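Putative glucoamylase (Bacteroides uniformis, PDB 4GL3) is a putative glucoamylase, a hydrolase that probably releases glucose from the ends of alpha-linked saccharides. Local coordinates at residues A[100-105]-A[110-115]; A[95-100]-A[176-181]; A[38-43]-A[50-55]. All coordinates share one frame; numbering follows the deposited sequence.

Interaction 1: residues A[100-105]-A[110-115]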
loop_
_atom_site.group_PDB
_atom_site.type_symbol
_atom_site.label_atom_id
_atom_site.label_comp_id
_atom_site.label_asym_id
_atom_site.label_seq_id
_atom_site.Cartn_x
_atom_site.Cartn_y
_atom_site.Cartn_z
HETATM N N MSE A 100 -13.666 10.642 -6.625
HETATM C CA MSE A 100 -13.059 9.395 -6.192
HETATM C C MSE A 100 -13.409 8.317 -7.192
HETATM O O MSE A 100 -14.439 8.409 -7.897
HETATM C CB MSE A 100 -13.537 8.993 -4.817
HETATM C CG MSE A 100 -13.443 10.072 -3.737
HETATM SE SE MSE A 100 -11.553 10.499 -3.395
HETATM C CE MSE A 100 -11.869 11.828 -2.044
ATOM N N TRP A 101 -12.590 7.270 -7.230
ATOM C CA TRP A 101 -12.901 6.066 -8.006
ATOM C C TRP A 101 -13.401 4.938 -7.118
ATOM O O TRP A 101 -13.213 4.962 -5.884
ATOM C CB TRP A 101 -11.645 5.616 -8.799
ATOM C CG TRP A 101 -11.035 6.724 -9.631
ATOM C CD1 TRP A 101 -11.438 7.135 -10.849
ATOM C CD2 TRP A 101 -9.915 7.572 -9.271
ATOM N NE1 TRP A 101 -10.607 8.160 -11.316
ATOM C CE2 TRP A 101 -9.687 8.446 -10.341
ATOM C CE3 TRP A 101 -9.086 7.652 -8.163
ATOM C CZ2 TRP A 101 -8.700 9.392 -10.307
ATOM C CZ3 TRP A 101 -8.097 8.609 -8.121
ATOM C CH2 TRP A 101 -7.888 9.443 -9.202
ATOM N N ALA A 102 -14.016 3.954 -7.776
ATOM C CA ALA A 102 -14.343 2.655 -7.211
ATOM C C ALA A 102 -13.077 1.813 -6.880
ATOM O O ALA A 102 -11.956 2.147 -7.299
ATOM C CB ALA A 102 -15.328 1.888 -8.113
ATOM N N HIS A 103 -13.253 0.786 -6.040
ATOM C CA HIS A 103 -12.193 -0.172 -5.713
ATOM C C HIS A 103 -11.758 -0.860 -7.025
ATOM O O HIS A 103 -10.575 -0.922 -7.333
ATOM C CB HIS A 103 -12.729 -1.122 -4.660
ATOM C CG HIS A 103 -11.750 -2.131 -4.123
ATOM N ND1 HIS A 103 -11.995 -2.822 -2.942
ATOM C CD2 HIS A 103 -10.575 -2.607 -4.605
ATOM C CE1 HIS A 103 -10.986 -3.660 -2.717
ATOM N NE2 HIS A 103 -10.117 -3.555 -3.715
ATOM N N TRP A 104 -12.723 -1.393 -7.768
ATOM C CA TRP A 104 -12.464 -2.077 -9.035
ATOM C C TRP A 104 -13.130 -1.341 -10.195
ATOM O O TRP A 104 -14.232 -0.836 -10.048
ATOM C CB TRP A 104 -13.038 -3.489 -8.996
ATOM C CG TRP A 104 -12.263 -4.487 -8.180
ATOM C CD1 TRP A 104 -11.056 -4.324 -7.626
ATOM C CD2 TRP A 104 -12.669 -5.820 -7.882
ATOM N NE1 TRP A 104 -10.661 -5.477 -6.988
ATOM C CE2 TRP A 104 -11.641 -6.410 -7.129
ATOM C CE3 TRP A 104 -13.811 -6.573 -8.184
ATOM C CZ2 TRP A 104 -11.699 -7.727 -6.658
ATOM C CZ3 TRP A 104 -13.868 -7.903 -7.737
ATOM C CH2 TRP A 104 -12.815 -8.457 -6.972
HETATM N N MSE A 105 -12.448 -1.297 -11.330
HETATM C CA MSE A 105 -13.022 -0.864 -12.601
HETATM C C MSE A 105 -12.527 -1.725 -13.752
HETATM O O MSE A 105 -11.512 -2.474 -13.633
HETATM C CB MSE A 105 -12.682 0.618 -12.916
HETATM C CG MSE A 105 -11.246 0.932 -13.027
HETATM SE SE MSE A 105 -10.866 2.733 -13.720
HETATM C CE MSE A 105 -11.819 3.738 -12.385
ATOM N N GLY A 110 -13.104 1.538 -18.265
ATOM C CA GLY A 110 -13.177 2.477 -17.154
ATOM C C GLY A 110 -14.494 2.472 -16.374
ATOM O O GLY A 110 -14.692 3.343 -15.538
ATOM N N LYS A 111 -15.382 1.512 -16.629
ATOM C CA LYS A 111 -16.633 1.420 -15.906
ATOM C C LYS A 111 -16.442 0.698 -14.558
ATOM O O LYS A 111 -15.713 -0.292 -14.443
ATOM C CB LYS A 111 -17.707 0.739 -16.791
ATOM C CG LYS A 111 -17.931 1.425 -18.146
ATOM C CD LYS A 111 -18.238 2.951 -18.025
ATOM C CE LYS A 111 -18.434 3.639 -19.397
ATOM N NZ LYS A 111 -18.575 5.144 -19.266
ATOM N N THR A 112 -17.082 1.202 -13.515
ATOM C CA THR A 112 -17.004 0.584 -12.212
ATOM C C THR A 112 -17.416 -0.872 -12.260
ATOM O O THR A 112 -18.367 -1.212 -12.934
ATOM C CB THR A 112 -17.895 1.340 -11.216
ATOM O OG1 THR A 112 -17.330 2.652 -11.042
ATOM C CG2 THR A 112 -17.999 0.581 -9.848
ATOM N N ILE A 113 -16.696 -1.711 -11.510
ATOM C CA ILE A 113 -17.094 -3.124 -11.199
ATOM C C ILE A 113 -17.342 -3.171 -9.713
ATOM O O ILE A 113 -16.449 -2.888 -8.938
ATOM C CB ILE A 113 -15.991 -4.150 -11.537
ATOM C CG1 ILE A 113 -15.729 -4.090 -13.047
ATOM C CG2 ILE A 113 -16.417 -5.599 -11.147
ATOM C CD1 ILE A 113 -14.441 -4.789 -13.509
ATOM N N PRO A 114 -18.574 -3.434 -9.301
ATOM C CA PRO A 114 -18.828 -3.501 -7.857
ATOM C C PRO A 114 -17.976 -4.510 -7.148
ATOM O O PRO A 114 -17.716 -5.599 -7.686
ATOM C CB PRO A 114 -20.299 -3.925 -7.774
ATOM C CG PRO A 114 -20.902 -3.559 -9.091
ATOM C CD PRO A 114 -19.782 -3.702 -10.099
ATOM N N PHE A 115 -17.510 -4.130 -5.956
ATOM C CA PHE A 115 -16.740 -5.016 -5.111
ATOM C C PHE A 115 -17.688 -5.932 -4.289
ATOM O O PHE A 115 -17.344 -7.065 -4.012
ATOM C CB PHE A 115 -15.806 -4.218 -4.217
ATOM C CG PHE A 115 -14.802 -5.067 -3.486
ATOM C CD1 PHE A 115 -13.734 -5.652 -4.171
ATOM C CD2 PHE A 115 -14.929 -5.310 -2.126
ATOM C CE1 PHE A 115 -12.800 -6.451 -3.513
ATOM C CE2 PHE A 115 -13.975 -6.093 -1.465
ATOM C CZ PHE A 115 -12.929 -6.677 -2.165
HETATM O O HOH W 1 -14.813 3.915 -10.614
HETATM O O HOH W 2 -15.458 -1.580 -6.766
#
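Trp104 and Ile113 meet across a short beta hairpin, made of strand 104-106 and the short, weakly bonded strand 112-113 and flanked by an aromatic cluster of His103, Trp104 and Phe115. The polar links are few. Ile113 N donates to Trp104 O at 3.0 Å. In place of a direct return bond, a water accepts from Trp104 N and donates to Ile113 O. A second water accepts from Ala102 N and also bonds Thr112 OG1, whose other partner is Tyr97 OH. Beyond these, the carbonyl of Lys111 receives a CA-H...O contact, Met105 CA lying 3.3 Å from Lys111 O.

With CG anti to N (chi1 -170°), Phe115 reaches across to the opposite arm and lays one face on His103 in an offset stack, centroids 4.1 Å apart and planes at 20°. The same phenyl presents its edge to the indole face, a T-shaped pair with planes at 81°, and Phe115 CE1 comes within 3.6 Å of Trp104 CZ2. Trp104 NE1 is bonded to Glu43 OE1, so the indole also ties the hairpin to the loop before strand 51-53. With an alanine at Trp104, the edge of Phe115 would probably lose the face it rests on, and Glu43 its indole N-H donor. A glycerol, probably from the crystallisation liquor, lies about 3 Å from the His103 side chain (nearest atoms) and may mark a pocket.

On one face of the hairpin, apolar side chains meet. Trp104 CB lies 4.0 Å from Ile113 CB, and Ile113 CG2 sits at the edge of the indole. The methyls Ala102 CB and Thr112 CG2 are squeezed to 3.4 Å.

Interaction 2: residues A[95-100]-A[176-181]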
loop_
_atom_site.group_PDB
_atom_site.type_symbol
_atom_site.label_atom_id
_atom_site.label_comp_id
_atom_site.label_asym_id
_atom_site.label_seq_id
_atom_site.Cartn_x
_atom_site.Cartn_y
_atom_site.Cartn_z
ATOM N N ASP A 95 -15.593 6.013 -14.796
ATOM C CA ASP A 95 -16.458 6.319 -13.663
ATOM C C ASP A 95 -15.721 6.897 -12.471
ATOM O O ASP A 95 -14.654 6.375 -12.033
ATOM C CB ASP A 95 -17.222 5.076 -13.223
ATOM C CG ASP A 95 -18.303 4.662 -14.209
ATOM O OD1 ASP A 95 -18.818 5.517 -14.953
ATOM O OD2 ASP A 95 -18.632 3.464 -14.251
ATOM N N SER A 96 -16.321 7.953 -11.926
ATOM C CA SER A 96 -15.881 8.573 -10.695
ATOM C C SER A 96 -17.070 9.200 -9.957
ATOM O O SER A 96 -18.106 9.495 -10.560
ATOM C CB SER A 96 -14.795 9.644 -10.942
ATOM O OG SER A 96 -15.214 10.740 -11.746
ATOM N N TYR A 97 -16.888 9.398 -8.658
ATOM C CA TYR A 97 -17.937 9.836 -7.748
ATOM C C TYR A 97 -17.313 10.823 -6.775
ATOM O O TYR A 97 -16.519 10.449 -5.973
ATOM C CB TYR A 97 -18.618 8.656 -7.022
ATOM C CG TYR A 97 -18.869 7.478 -7.949
ATOM C CD1 TYR A 97 -17.859 6.526 -8.174
ATOM C CD2 TYR A 97 -20.097 7.315 -8.596
ATOM C CE1 TYR A 97 -18.078 5.456 -9.039
ATOM C CE2 TYR A 97 -20.332 6.249 -9.480
ATOM C CZ TYR A 97 -19.313 5.310 -9.679
ATOM O OH TYR A 97 -19.472 4.296 -10.580
ATOM N N HIS A 98 -17.685 12.096 -6.898
ATOM C CA HIS A 98 -17.162 13.160 -6.036
ATOM C C HIS A 98 -15.619 13.186 -6.063
ATOM O O HIS A 98 -14.973 13.393 -5.049
ATOM C CB HIS A 98 -17.734 13.064 -4.633
ATOM C CG HIS A 98 -19.198 13.442 -4.549
ATOM N ND1 HIS A 98 -19.615 14.734 -4.332
ATOM C CD2 HIS A 98 -20.328 12.681 -4.593
ATOM C CE1 HIS A 98 -20.947 14.766 -4.310
ATOM N NE2 HIS A 98 -21.398 13.533 -4.472
ATOM N N GLY A 99 -15.073 12.962 -7.250
ATOM C CA GLY A 99 -13.644 12.919 -7.509
ATOM C C GLY A 99 -12.940 11.610 -7.185
ATOM O O GLY A 99 -11.726 11.491 -7.417
HETATM N N MSE A 100 -13.666 10.642 -6.625
HETATM C CA MSE A 100 -13.059 9.395 -6.192
HETATM C C MSE A 100 -13.409 8.317 -7.192
HETATM O O MSE A 100 -14.439 8.409 -7.897
HETATM C CB MSE A 100 -13.537 8.993 -4.817
HETATM C CG MSE A 100 -13.443 10.072 -3.737
HETATM SE SE MSE A 100 -11.553 10.499 -3.395
HETATM C CE MSE A 100 -11.869 11.828 -2.044
ATOM N N TRP A 176 -15.702 5.287 4.489
ATOM C CA TRP A 176 -14.921 4.519 3.516
ATOM C C TRP A 176 -15.544 4.592 2.095
ATOM O O TRP A 176 -14.801 4.690 1.136
ATOM C CB TRP A 176 -14.786 3.065 3.987
ATOM C CG TRP A 176 -13.741 2.186 3.338
ATOM C CD1 TRP A 176 -13.561 1.913 1.986
ATOM C CD2 TRP A 176 -12.760 1.423 4.021
ATOM N NE1 TRP A 176 -12.528 1.045 1.814
ATOM C CE2 TRP A 176 -12.005 0.731 3.041
ATOM C CE3 TRP A 176 -12.457 1.246 5.357
ATOM C CZ2 TRP A 176 -10.923 -0.094 3.366
ATOM C CZ3 TRP A 176 -11.382 0.395 5.699
ATOM C CH2 TRP A 176 -10.635 -0.256 4.700
ATOM N N HIS A 177 -16.876 4.569 1.996
ATOM C CA HIS A 177 -17.581 4.403 0.743
ATOM C C HIS A 177 -18.698 5.455 0.599
ATOM O O HIS A 177 -19.192 6.057 1.585
ATOM C CB HIS A 177 -18.260 3.041 0.631
ATOM C CG HIS A 177 -17.456 1.882 1.130
ATOM N ND1 HIS A 177 -17.469 1.489 2.455
ATOM C CD2 HIS A 177 -16.709 0.959 0.459
ATOM C CE1 HIS A 177 -16.727 0.394 2.577
ATOM N NE2 HIS A 177 -16.243 0.062 1.381
ATOM N N TRP A 178 -19.082 5.656 -0.658
ATOM C CA TRP A 178 -20.354 6.304 -1.027
ATOM C C TRP A 178 -20.797 5.797 -2.387
ATOM O O TRP A 178 -19.964 5.559 -3.286
ATOM C CB TRP A 178 -20.254 7.828 -1.086
ATOM C CG TRP A 178 -21.536 8.450 -1.477
ATOM C CD1 TRP A 178 -22.572 8.758 -0.635
ATOM C CD2 TRP A 178 -21.973 8.833 -2.805
ATOM N NE1 TRP A 178 -23.601 9.283 -1.343
ATOM C CE2 TRP A 178 -23.259 9.367 -2.671
ATOM C CE3 TRP A 178 -21.394 8.784 -4.063
ATOM C CZ2 TRP A 178 -24.023 9.842 -3.790
ATOM C CZ3 TRP A 178 -22.139 9.250 -5.186
ATOM C CH2 TRP A 178 -23.462 9.751 -5.017
ATOM N N SER A 179 -22.110 5.620 -2.524
ATOM C CA SER A 179 -22.703 5.058 -3.723
ATOM C C SER A 179 -23.891 5.862 -4.245
ATOM O O SER A 179 -24.708 6.325 -3.470
ATOM C CB SER A 179 -23.190 3.632 -3.433
ATOM O OG SER A 179 -24.002 3.160 -4.500
ATOM N N PRO A 180 -23.981 6.039 -5.569
ATOM C CA PRO A 180 -25.147 6.678 -6.137
ATOM C C PRO A 180 -26.407 5.855 -5.959
ATOM O O PRO A 180 -27.504 6.422 -5.985
ATOM C CB PRO A 180 -24.796 6.812 -7.624
ATOM C CG PRO A 180 -23.761 5.763 -7.885
ATOM C CD PRO A 180 -23.002 5.648 -6.594
ATOM N N ASN A 181 -26.252 4.544 -5.770
ATOM C CA ASN A 181 -27.397 3.624 -5.681
ATOM C C ASN A 181 -27.758 3.253 -4.233
ATOM O O ASN A 181 -28.881 2.915 -3.945
ATOM C CB ASN A 181 -27.127 2.321 -6.474
ATOM C CG ASN A 181 -26.851 2.585 -7.942
ATOM O OD1 ASN A 181 -25.852 2.118 -8.486
ATOM N ND2 ASN A 181 -27.682 3.356 -8.546
#
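Tyr97 opens the contact with two separate surfaces, its CB against Trp178 and its ring against Pro180. The methylene comes up at the edge of the indole, close to the indole plane, with Tyr97 CB 4.0 Å from Trp178 CZ3. Farther out, the tyrosine and proline side chains cross at about a right angle: Tyr97 CE2 lies 3.8 Å from Pro180 CG, and Tyr97 CD2 is 3.9 Å from Pro180 CD. The phenol hydroxyl takes no part here, being engaged by the neighbouring hairpin.

The backbone of residues 97-100 forms a type I' beta turn. His98 and Gly99 fill its central positions, both with positive phi, so the histidine adopts a left-handed backbone conformation at the very place where its ring meets Trp178.

His98 turns the edge of its ring, CD2 foremost, toward the indole face. The two rings make a T-shaped pair with planes at 89° and with His98 CD2 3.9 Å from Trp178 CZ3. The other side of the imidazole is tied down: His98 ND1 bonds Glu163 OE1, which should restrict rotation of the ring, and Phe166 stacks on it while also meeting Trp178 edge-to-face. Trp178 can reach this site from the short strand 177-178, paired with strand 122-123, because its CG stands anti to N (chi1 179°) and carries the indole out toward the turn. Pro180 N lies over the opposite face of that indole, so Trp178 is sandwiched between its own chain and His98.

Met100 closes the turn with a pair of backbone bonds, Met100 N to Tyr97 O at 2.9 Å and Tyr97 N to Met100 O at 2.7 Å.

Interaction 3: residues A[38-43]-A[50-55]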
loop_
_atom_site.group_PDB
_atom_site.type_symbol
_atom_site.label_atom_id
_atom_site.label_comp_id
_atom_site.label_asym_id
_atom_site.label_seq_id
_atom_site.Cartn_x
_atom_site.Cartn_y
_atom_site.Cartn_z
ATOM N N SER A 38 -5.096 0.995 -20.538
ATOM C CA SER A 38 -5.094 1.975 -19.464
ATOM C C SER A 38 -3.797 2.105 -18.686
ATOM O O SER A 38 -3.600 3.134 -18.050
ATOM C CB SER A 38 -6.201 1.631 -18.464
ATOM O OG SER A 38 -6.032 0.326 -17.897
ATOM N N GLY A 39 -2.961 1.049 -18.673
ATOM C CA GLY A 39 -1.790 0.963 -17.782
ATOM C C GLY A 39 -2.086 0.556 -16.347
ATOM O O GLY A 39 -1.172 0.437 -15.508
ATOM N N LEU A 40 -3.353 0.331 -16.041
ATOM C CA LEU A 40 -3.747 -0.054 -14.697
ATOM C C LEU A 40 -3.408 -1.522 -14.407
ATOM O O LEU A 40 -3.238 -2.354 -15.324
ATOM C CB LEU A 40 -5.253 0.211 -14.454
ATOM C CG LEU A 40 -5.788 1.641 -14.571
ATOM C CD1 LEU A 40 -7.324 1.695 -14.413
ATOM C CD2 LEU A 40 -5.064 2.556 -13.557
ATOM N N ALA A 41 -3.270 -1.804 -13.116
ATOM C CA ALA A 41 -2.885 -3.119 -12.620
ATOM C C ALA A 41 -4.095 -4.015 -12.436
ATOM O O ALA A 41 -5.170 -3.575 -11.983
ATOM C CB ALA A 41 -2.138 -2.964 -11.285
ATOM N N HIS A 42 -3.952 -5.269 -12.832
ATOM C CA HIS A 42 -4.909 -6.304 -12.477
ATOM C C HIS A 42 -4.911 -6.516 -10.952
ATOM O O HIS A 42 -3.868 -6.413 -10.282
ATOM C CB HIS A 42 -4.550 -7.646 -13.116
ATOM C CG HIS A 42 -4.885 -7.761 -14.557
ATOM N ND1 HIS A 42 -4.012 -7.396 -15.561
ATOM C CD2 HIS A 42 -5.978 -8.258 -15.169
ATOM C CE1 HIS A 42 -4.578 -7.627 -16.729
ATOM N NE2 HIS A 42 -5.772 -8.149 -16.518
ATOM N N GLU A 43 -6.072 -6.865 -10.403
ATOM C CA GLU A 43 -6.163 -7.188 -8.995
ATOM C C GLU A 43 -5.326 -8.423 -8.690
ATOM O O GLU A 43 -4.713 -8.517 -7.621
ATOM C CB GLU A 43 -7.644 -7.417 -8.575
ATOM C CG GLU A 43 -7.885 -8.191 -7.256
ATOM C CD GLU A 43 -7.697 -7.439 -5.884
ATOM O OE1 GLU A 43 -7.761 -6.139 -5.733
ATOM O OE2 GLU A 43 -7.494 -8.236 -4.891
ATOM N N GLU A 50 -10.661 -8.613 -17.088
ATOM C CA GLU A 50 -11.176 -7.243 -17.199
ATOM C C GLU A 50 -10.922 -6.331 -16.001
ATOM O O GLU A 50 -11.110 -5.116 -16.122
ATOM C CB GLU A 50 -12.703 -7.299 -17.385
ATOM C CG GLU A 50 -13.187 -8.237 -18.493
ATOM C CD GLU A 50 -12.916 -7.653 -19.872
ATOM O OE1 GLU A 50 -13.504 -6.604 -20.214
ATOM O OE2 GLU A 50 -12.114 -8.233 -20.626
ATOM N N THR A 51 -10.590 -6.904 -14.848
ATOM C CA THR A 51 -10.552 -6.173 -13.574
ATOM C C THR A 51 -9.262 -5.428 -13.312
ATOM O O THR A 51 -8.187 -6.008 -13.394
ATOM C CB THR A 51 -10.746 -7.145 -12.412
ATOM O OG1 THR A 51 -11.901 -7.884 -12.708
ATOM C CG2 THR A 51 -10.909 -6.406 -11.022
ATOM N N ALA A 52 -9.379 -4.136 -13.050
ATOM C CA ALA A 52 -8.256 -3.286 -12.606
ATOM C C ALA A 52 -8.561 -2.872 -11.182
ATOM O O ALA A 52 -9.725 -2.632 -10.814
ATOM C CB ALA A 52 -8.127 -2.067 -13.489
ATOM N N THR A 53 -7.538 -2.799 -10.348
ATOM C CA THR A 53 -7.727 -2.341 -8.984
ATOM C C THR A 53 -7.096 -0.983 -8.763
ATOM O O THR A 53 -5.949 -0.737 -9.140
ATOM C CB THR A 53 -7.289 -3.420 -7.991
ATOM O OG1 THR A 53 -7.675 -3.019 -6.674
ATOM C CG2 THR A 53 -5.763 -3.724 -8.115
ATOM N N ILE A 54 -7.847 -0.067 -8.164
ATOM C CA ILE A 54 -7.365 1.325 -8.051
ATOM C C ILE A 54 -6.236 1.523 -7.060
ATOM O O ILE A 54 -5.286 2.259 -7.391
ATOM C CB ILE A 54 -8.537 2.322 -7.823
ATOM C CG1 ILE A 54 -9.321 2.493 -9.163
ATOM C CG2 ILE A 54 -8.094 3.669 -7.241
ATOM C CD1 ILE A 54 -8.679 3.342 -10.286
ATOM N N GLY A 55 -6.343 0.975 -5.850
ATOM C CA GLY A 55 -5.277 1.074 -4.844
ATOM C C GLY A 55 -3.975 0.416 -5.306
ATOM O O GLY A 55 -2.882 1.004 -5.232
#
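Glu43 and Thr53 are drawn together by their torsions: Glu43 leaves the backbone with CG anti to N (chi1 161°) and then bends at chi2 (78°), while Thr53 holds OG1 anti to N (chi1 -171°). The contact fastens the loop 38-43 across strand 51-53, an outer strand of a three-stranded antiparallel sheet, just where that strand gives way to helix 54-69; Thr53 occupies the N-cap position, though its side chain makes no capping bond. Between the side chains, Thr53 OG1 and Glu43 OE1 are 3.3 Å apart, at most a weak bond. OE1 has a second partner in the indole of the neighbouring hairpin. The methyl Thr53 CG2 packs against the glutamate backbone, 3.6 Å from Glu43 CA.

The firmer tie is made by the backbone. Thr53 N donates to Ala41 O at 3.0 Å, and the same oxygen receives a CA-H...O contact from Ala52 CA at 3.2 Å. One step back, Thr51 O is met by His42 CA at 3.4 Å and lies obliquely to the His42 ring; it also accepts a bond from His35 NE2. The His42 ring is stacked on His35, and its ND1 bonds Phe33 O, which fixes how it is turned.

At Ser38 the segment makes an ST turn, its OG accepting from Leu40 N. Leu40 then points toward the strand and covers the alanine methyl: Leu40 CB is 3.8 Å from Ala52 CB, and Leu40 CD1 lies 4.0 Å from that same methyl carbon.

From the N terminus, interaction 3 closes first, folding the loop after helix 15-27 onto strand 51-53 just before helix 54-69. Interaction 1 follows in series as a short hairpin, and it lies within the much longer loop closed by interaction 2, which brings residues 95-100 to residues 176-181. Interactions 1 and 3 share one antiparallel sheet: strand 104-106 is central, paired with strand 51-53 through Met105 O to Ala52 N, and His103 O to Ile54 N continues the pairing to the start of the helix. Interactions 1 and 2 share Met100 and join through Asp95 and Thr112. Interactions 2 and 3 do not touch, their centres about 17 Å apart.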